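Local coordinates for CRISPR-associated endonuclease C2c1 (Alicyclobacillus acidoterrestris, PDB 5U30), which uses a guide RNA to recognise complementary DNA next to a protospacer adjacent motif and cuts it with a RuvC nuclease domain, at a contact of chain A with DNA. Coordinates in Å, arbitrary orientation; residue numbers count along the deposited sequence, not the author numbering.

Site 1: a contact of chain A with DNA. Residues 851, 853-854, 860, 871, 897. With nucleotides of chain B.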
# COMPACT_ATOMS: atom_id res chain seq x y z
N LEU A 851 1.31 7.29 9.70
CA LEU A 851 1.40 7.84 8.35
C LEU A 851 0.26 7.34 7.47
O LEU A 851 0.42 7.22 6.25
CB LEU A 851 2.75 7.52 7.71
CG LEU A 851 3.99 8.03 8.43
CD1 LEU A 851 5.25 7.64 7.67
CD2 LEU A 851 3.92 9.53 8.63
N GLU A 853 -2.34 8.88 6.62
CA GLU A 853 -2.81 9.95 5.76
C GLU A 853 -1.79 10.34 4.69
O GLU A 853 -2.09 11.17 3.84
CB GLU A 853 -3.17 11.19 6.59
CG GLU A 853 -4.08 10.90 7.76
CD GLU A 853 -4.50 12.15 8.50
OE1 GLU A 853 -5.22 12.99 7.90
OE2 GLU A 853 -4.11 12.31 9.68
N TYR A 854 -0.59 9.75 4.72
CA TYR A 854 0.44 10.03 3.72
C TYR A 854 0.27 9.07 2.55
O TYR A 854 1.11 8.21 2.26
CB TYR A 854 1.83 9.93 4.34
CG TYR A 854 2.92 10.61 3.54
CD1 TYR A 854 4.26 10.47 3.90
CD2 TYR A 854 2.62 11.40 2.45
CE1 TYR A 854 5.26 11.09 3.18
CE2 TYR A 854 3.61 12.03 1.72
CZ TYR A 854 4.93 11.87 2.09
OH TYR A 854 5.92 12.49 1.37
N ARG A 860 -0.40 16.03 -4.79
CA ARG A 860 1.05 15.92 -4.74
C ARG A 860 1.62 15.82 -6.16
O ARG A 860 0.95 15.32 -7.07
CB ARG A 860 1.46 14.70 -3.92
CG ARG A 860 1.04 14.77 -2.47
CD ARG A 860 1.51 13.56 -1.67
NE ARG A 860 1.30 13.76 -0.24
CZ ARG A 860 0.18 13.42 0.41
NH1 ARG A 860 -0.82 12.86 -0.25
NH2 ARG A 860 0.07 13.64 1.71
N TRP A 871 8.45 3.68 -1.87
CA TRP A 871 8.54 3.49 -0.42
C TRP A 871 7.54 2.45 0.05
O TRP A 871 7.92 1.43 0.65
CB TRP A 871 8.30 4.83 0.28
CG TRP A 871 8.70 4.84 1.72
CD1 TRP A 871 9.46 3.91 2.37
CD2 TRP A 871 8.35 5.83 2.69
NE1 TRP A 871 9.61 4.27 3.69
CE2 TRP A 871 8.94 5.44 3.91
CE3 TRP A 871 7.60 7.01 2.65
CZ2 TRP A 871 8.79 6.18 5.08
CZ3 TRP A 871 7.46 7.75 3.81
CH2 TRP A 871 8.05 7.33 5.01
N ALA A 897 3.44 14.25 13.11
CA ALA A 897 3.57 15.60 12.57
C ALA A 897 4.74 16.33 13.21
O ALA A 897 4.85 16.38 14.44
CB ALA A 897 2.28 16.39 12.78
P DC B 5 3.39 20.69 5.78
OP1 DC B 5 2.39 19.83 5.12
OP2 DC B 5 2.96 21.71 6.75
O5' DC B 5 4.48 19.76 6.50
C5' DC B 5 4.84 20.01 7.86
C4' DC B 5 4.67 18.76 8.71
O4' DC B 5 3.29 18.34 8.70
C3' DC B 5 5.50 17.55 8.26
O3' DC B 5 6.31 17.09 9.34
C2' DC B 5 4.45 16.51 7.86
C1' DC B 5 3.26 16.93 8.70
N1 DC B 5 1.94 16.48 8.15
C2 DC B 5 1.30 15.37 8.71
O2 DC B 5 1.84 14.78 9.66
N3 DC B 5 0.11 14.98 8.20
C4 DC B 5 -0.43 15.64 7.18
N4 DC B 5 -1.61 15.21 6.72
C5 DC B 5 0.20 16.77 6.60
C6 DC B 5 1.38 17.15 7.11
P DG B 6 7.77 16.49 9.06
OP1 DG B 6 8.47 16.36 10.35
OP2 DG B 6 8.38 17.29 7.97
O5' DG B 6 7.49 15.03 8.49
C5' DG B 6 7.17 13.97 9.39
C4' DG B 6 6.83 12.70 8.62
O4' DG B 6 5.50 12.82 8.07
C3' DG B 6 7.74 12.43 7.43
O3' DG B 6 8.87 11.67 7.84
C2' DG B 6 6.83 11.63 6.51
C1' DG B 6 5.46 12.27 6.76
N9 DG B 6 5.12 13.33 5.82
C8 DG B 6 5.98 14.22 5.22
N7 DG B 6 5.38 15.06 4.42
C5 DG B 6 4.04 14.71 4.50
C6 DG B 6 2.91 15.27 3.85
O6 DG B 6 2.88 16.22 3.06
N1 DG B 6 1.74 14.62 4.21
C2 DG B 6 1.66 13.55 5.08
N2 DG B 6 0.44 13.05 5.29
N3 DG B 6 2.71 13.02 5.69
C4 DG B 6 3.86 13.65 5.36
P DT B 7 10.33 12.04 7.30
OP1 DT B 7 11.31 11.17 7.99
OP2 DT B 7 10.48 13.51 7.38
O5' DT B 7 10.29 11.64 5.75
C5' DT B 7 10.05 10.29 5.38
C4' DT B 7 10.10 10.13 3.87
O4' DT B 7 9.05 10.91 3.27
C3' DT B 7 11.37 10.62 3.22
O3' DT B 7 12.36 9.60 3.26
C2' DT B 7 10.91 10.91 1.79
C1' DT B 7 9.46 11.36 1.99
N1 DT B 7 9.28 12.84 1.91
C2 DT B 7 9.07 13.43 0.69
O2 DT B 7 9.03 12.80 -0.36
N3 DT B 7 8.91 14.79 0.73
C4 DT B 7 8.93 15.60 1.85
O4 DT B 7 8.77 16.81 1.78
C5 DT B 7 9.15 14.92 3.10
C7 DT B 7 9.20 15.69 4.38
C6 DT B 7 9.31 13.59 3.07
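Leu851, Glu853 and Tyr854 lie in a loop that follows strand 845-850, with Tyr854 at phi/psi -89°/66°, Arg860 in an extended backbone conformation just ahead of helix 862-871, and Trp871 as the last residue of that helix. Together with Trp871 and Ala897, this loop of the RuvC-II segment of the Cas12b nuclease lines the unpaired nucleotides DC5, DG6 and DT7 of chain B. Tyr854, whose CG is anti to the backbone N (chi1 -162°), lays its phenol ring over one face of the guanine of DG6. The centroids of the phenol and the six-membered ring of DG6 are 3.7 Å apart, and the planes are inclined by 14°. Both purine rings take part in the stack; the phenol sits where a neighbouring base could stack, consistent with a proposed role in disrupting base stacking beside the scissile phosphate. Its oxygen OH lies over the face of the thymine of DT7, 3.4 Å from its C2. At the edge of the Tyr854 ring, in its plane, lies NE of Arg860; the extended arginine brings NH2 to 3.2 Å from N1 of DG6, but the N-H points away and no hydrogen bond results. On the sugar side, CD2 of Leu851 rests 3.7 Å from C1' of DG6, while CA of Ala897 is 3.5 Å from O2 of DC5. Trp871 offers a face of its benzo ring, near the CZ3-CH2 rim, to the deoxyribose of DT7, CZ3 lying 3.6 Å from C4'.

Site 2: a contact of chain A with DNA. Residues 120, 123-124, 401. With nucleotides of chain B; nucleotides of chain C.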
# COMPACT_ATOMS: atom_id res chain seq x y z
N GLN A 120 -21.57 -22.29 8.19
CA GLN A 120 -22.79 -22.88 8.73
C GLN A 120 -23.97 -22.76 7.78
O GLN A 120 -24.89 -23.58 7.84
CB GLN A 120 -23.12 -22.25 10.08
CG GLN A 120 -21.97 -22.34 11.08
CD GLN A 120 -22.39 -22.00 12.50
OE1 GLN A 120 -23.58 -21.87 12.79
NE2 GLN A 120 -21.41 -21.85 13.38
N ARG A 123 -23.47 -25.68 5.25
CA ARG A 123 -23.75 -26.95 5.91
C ARG A 123 -25.24 -27.14 6.16
O ARG A 123 -25.73 -28.27 6.18
CB ARG A 123 -22.98 -27.03 7.23
CG ARG A 123 -21.51 -27.33 7.08
CD ARG A 123 -21.27 -28.81 6.86
NE ARG A 123 -19.91 -29.09 6.41
CZ ARG A 123 -19.43 -30.31 6.17
NH1 ARG A 123 -20.21 -31.37 6.34
NH2 ARG A 123 -18.18 -30.46 5.77
N LYS A 124 -25.98 -26.04 6.35
CA LYS A 124 -27.38 -26.12 6.75
C LYS A 124 -28.31 -26.38 5.57
O LYS A 124 -29.36 -26.99 5.75
CB LYS A 124 -27.78 -24.83 7.47
CG LYS A 124 -29.19 -24.80 8.03
CD LYS A 124 -29.46 -23.47 8.72
CE LYS A 124 -30.82 -23.45 9.37
NZ LYS A 124 -31.07 -22.16 10.08
N ASN A 401 -14.05 -32.34 8.22
CA ASN A 401 -15.25 -32.92 7.63
C ASN A 401 -15.16 -33.07 6.11
O ASN A 401 -15.97 -33.79 5.53
CB ASN A 401 -16.47 -32.07 7.98
CG ASN A 401 -16.57 -31.79 9.46
OD1 ASN A 401 -16.96 -32.65 10.24
ND2 ASN A 401 -16.23 -30.57 9.86
P DG B 31 -9.06 -24.57 8.43
OP1 DG B 31 -7.95 -23.78 9.02
OP2 DG B 31 -9.06 -26.04 8.56
O5' DG B 31 -10.44 -24.02 9.01
C5' DG B 31 -11.57 -24.88 9.09
C4' DG B 31 -12.15 -24.85 10.50
O4' DG B 31 -13.56 -24.47 10.44
C3' DG B 31 -12.10 -26.18 11.25
O3' DG B 31 -11.67 -25.95 12.59
C2' DG B 31 -13.55 -26.66 11.21
C1' DG B 31 -14.30 -25.35 11.24
N9 DG B 31 -15.66 -25.43 10.71
C8 DG B 31 -16.02 -25.65 9.41
N7 DG B 31 -17.31 -25.67 9.22
C5 DG B 31 -17.84 -25.45 10.49
C6 DG B 31 -19.19 -25.36 10.92
O6 DG B 31 -20.22 -25.47 10.24
N1 DG B 31 -19.28 -25.12 12.29
C2 DG B 31 -18.20 -24.99 13.14
N2 DG B 31 -18.49 -24.76 14.43
N3 DG B 31 -16.94 -25.07 12.75
C4 DG B 31 -16.83 -25.30 11.42
P DA B 33 -14.40 -29.92 18.54
OP1 DA B 33 -14.02 -29.58 19.93
OP2 DA B 33 -13.49 -30.74 17.71
O5' DA B 33 -15.83 -30.64 18.56
C5' DA B 33 -16.96 -29.93 19.06
C4' DA B 33 -18.24 -30.67 18.73
O4' DA B 33 -18.57 -30.48 17.32
C3' DA B 33 -18.20 -32.18 18.96
O3' DA B 33 -19.31 -32.58 19.73
C2' DA B 33 -18.26 -32.76 17.54
C1' DA B 33 -19.05 -31.69 16.81
N9 DA B 33 -18.85 -31.70 15.36
C8 DA B 33 -17.66 -31.65 14.69
N7 DA B 33 -17.80 -31.68 13.38
C5 DA B 33 -19.16 -31.76 13.19
C6 DA B 33 -19.96 -31.83 12.02
N6 DA B 33 -19.45 -31.82 10.79
N1 DA B 33 -21.29 -31.91 12.18
C2 DA B 33 -21.80 -31.91 13.42
N3 DA B 33 -21.16 -31.85 14.59
C4 DA B 33 -19.83 -31.78 14.40
P DT C 6 -30.32 -34.26 6.67
OP1 DT C 6 -31.71 -34.72 6.87
OP2 DT C 6 -30.00 -33.39 5.51
O5' DT C 6 -29.82 -33.51 7.99
C5' DT C 6 -29.93 -34.16 9.25
C4' DT C 6 -29.19 -33.39 10.33
O4' DT C 6 -27.77 -33.53 10.14
C3' DT C 6 -29.43 -31.89 10.35
O3' DT C 6 -30.45 -31.57 11.29
C2' DT C 6 -28.08 -31.29 10.76
C1' DT C 6 -27.15 -32.51 10.87
N1 DT C 6 -25.79 -32.27 10.32
C2 DT C 6 -24.71 -32.23 11.18
O2 DT C 6 -24.82 -32.38 12.38
N3 DT C 6 -23.51 -32.00 10.57
C4 DT C 6 -23.27 -31.81 9.22
O4 DT C 6 -22.14 -31.61 8.78
C5 DT C 6 -24.44 -31.86 8.38
C7 DT C 6 -24.30 -31.67 6.90
C6 DT C 6 -25.63 -32.09 8.96
P DT C 7 -30.95 -30.05 11.47
OP1 DT C 7 -32.33 -30.09 11.98
OP2 DT C 7 -30.65 -29.32 10.21
O5' DT C 7 -30.01 -29.48 12.63
C5' DT C 7 -30.04 -30.08 13.92
C4' DT C 7 -28.92 -29.55 14.80
O4' DT C 7 -27.63 -29.86 14.20
C3' DT C 7 -28.92 -28.03 15.03
O3' DT C 7 -28.69 -27.76 16.41
C2' DT C 7 -27.75 -27.55 14.16
C1' DT C 7 -26.81 -28.73 14.29
N1 DT C 7 -25.77 -28.78 13.22
C2 DT C 7 -24.45 -28.95 13.57
O2 DT C 7 -24.08 -29.06 14.72
N3 DT C 7 -23.58 -28.98 12.51
C4 DT C 7 -23.88 -28.86 11.17
O4 DT C 7 -23.03 -28.91 10.30
C5 DT C 7 -25.29 -28.69 10.87
C7 DT C 7 -25.74 -28.55 9.45
C6 DT C 7 -26.15 -28.65 11.90
P DC C 8 -28.86 -26.27 17.00
OP1 DC C 8 -29.94 -26.32 18.02
OP2 DC C 8 -28.96 -25.30 15.89
O5' DC C 8 -27.47 -26.01 17.76
C5' DC C 8 -26.26 -26.45 17.17
C4' DC C 8 -25.06 -25.92 17.92
O4' DC C 8 -23.86 -26.15 17.13
C3' DC C 8 -25.07 -24.43 18.18
O3' DC C 8 -24.23 -24.12 19.29
C2' DC C 8 -24.50 -23.88 16.88
C1' DC C 8 -23.46 -24.94 16.51
N1 DC C 8 -23.37 -25.18 15.04
C2 DC C 8 -22.12 -25.11 14.40
O2 DC C 8 -21.12 -24.86 15.08
N3 DC C 8 -22.05 -25.33 13.07
C4 DC C 8 -23.16 -25.60 12.38
N4 DC C 8 -23.04 -25.80 11.06
C5 DC C 8 -24.44 -25.67 13.00
C6 DC C 8 -24.50 -25.45 14.32
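Helix 118-130 of the REC1 domain packs against the end of the protospacer adjacent motif (PAM) duplex and sends Arg123 into its major groove, while Asn401, from a loop of the WED-II domain, approaches an adenine of the target strand. Gln120, Arg123 and Lys124 all belong to the helix. The side chain of Arg123 leaves the helix with CG beside the backbone N, and its CB sits 3.9 Å from C7, the methyl group of DT7 of chain C. CG faces two carbonyl oxygens, O6 of DG31 of chain B and O4 of DT7, each 3.9 Å away. A bend at chi2 (-80°) turns the chain towards the next base step, bringing CD to 3.5 Å from O4 of DT6 of chain C. NE and CZ skirt the same oxygen, and the terminal NH1 donates a weak hydrogen bond to it at 3.1 Å, on the Hoogsteen edge of the thymine. This arginine therefore spans DT7 and DT6, a placement that may contribute to recognising the thymines. Gln120 works differently: extended beyond CG, it lies over the face of the cytosine of DC8, the last nucleotide of chain C, its amide carbon CD 3.4 Å from N3. Lys124 adds a looser contact through its backbone, CA lying 4.0 Å from the C7 methyl of DT7. In the DA33-DT6 pair, N3 of DT6 donates to N1 of DA33, leaving the Hoogsteen edge of the adenine for Asn401. There the amino group N6 of DA33 donates to OD1 of Asn401 at 2.7 Å, with the donor nitrogen standing 71° out of the carbonyl plane.

Site 1 and site 2 lie about 45 Å apart, measured between the centres of their C-alpha atoms, and share no residue or secondary-structure element. Chain B runs through both: its unpaired nucleotides 5-7 occupy site 1, whereas nucleotides 31 and 33 pair with chain C at site 2. The centre of site 1 is about 8 Å from Ala849, a RuvC active-site position, and that of site 2 about 42 Å from it. One target strand is thus held at its PAM duplex by REC1 and WED-II and in the RuvC region, consistent with a monomer in which PAM recognition and cleavage occupy separate regions.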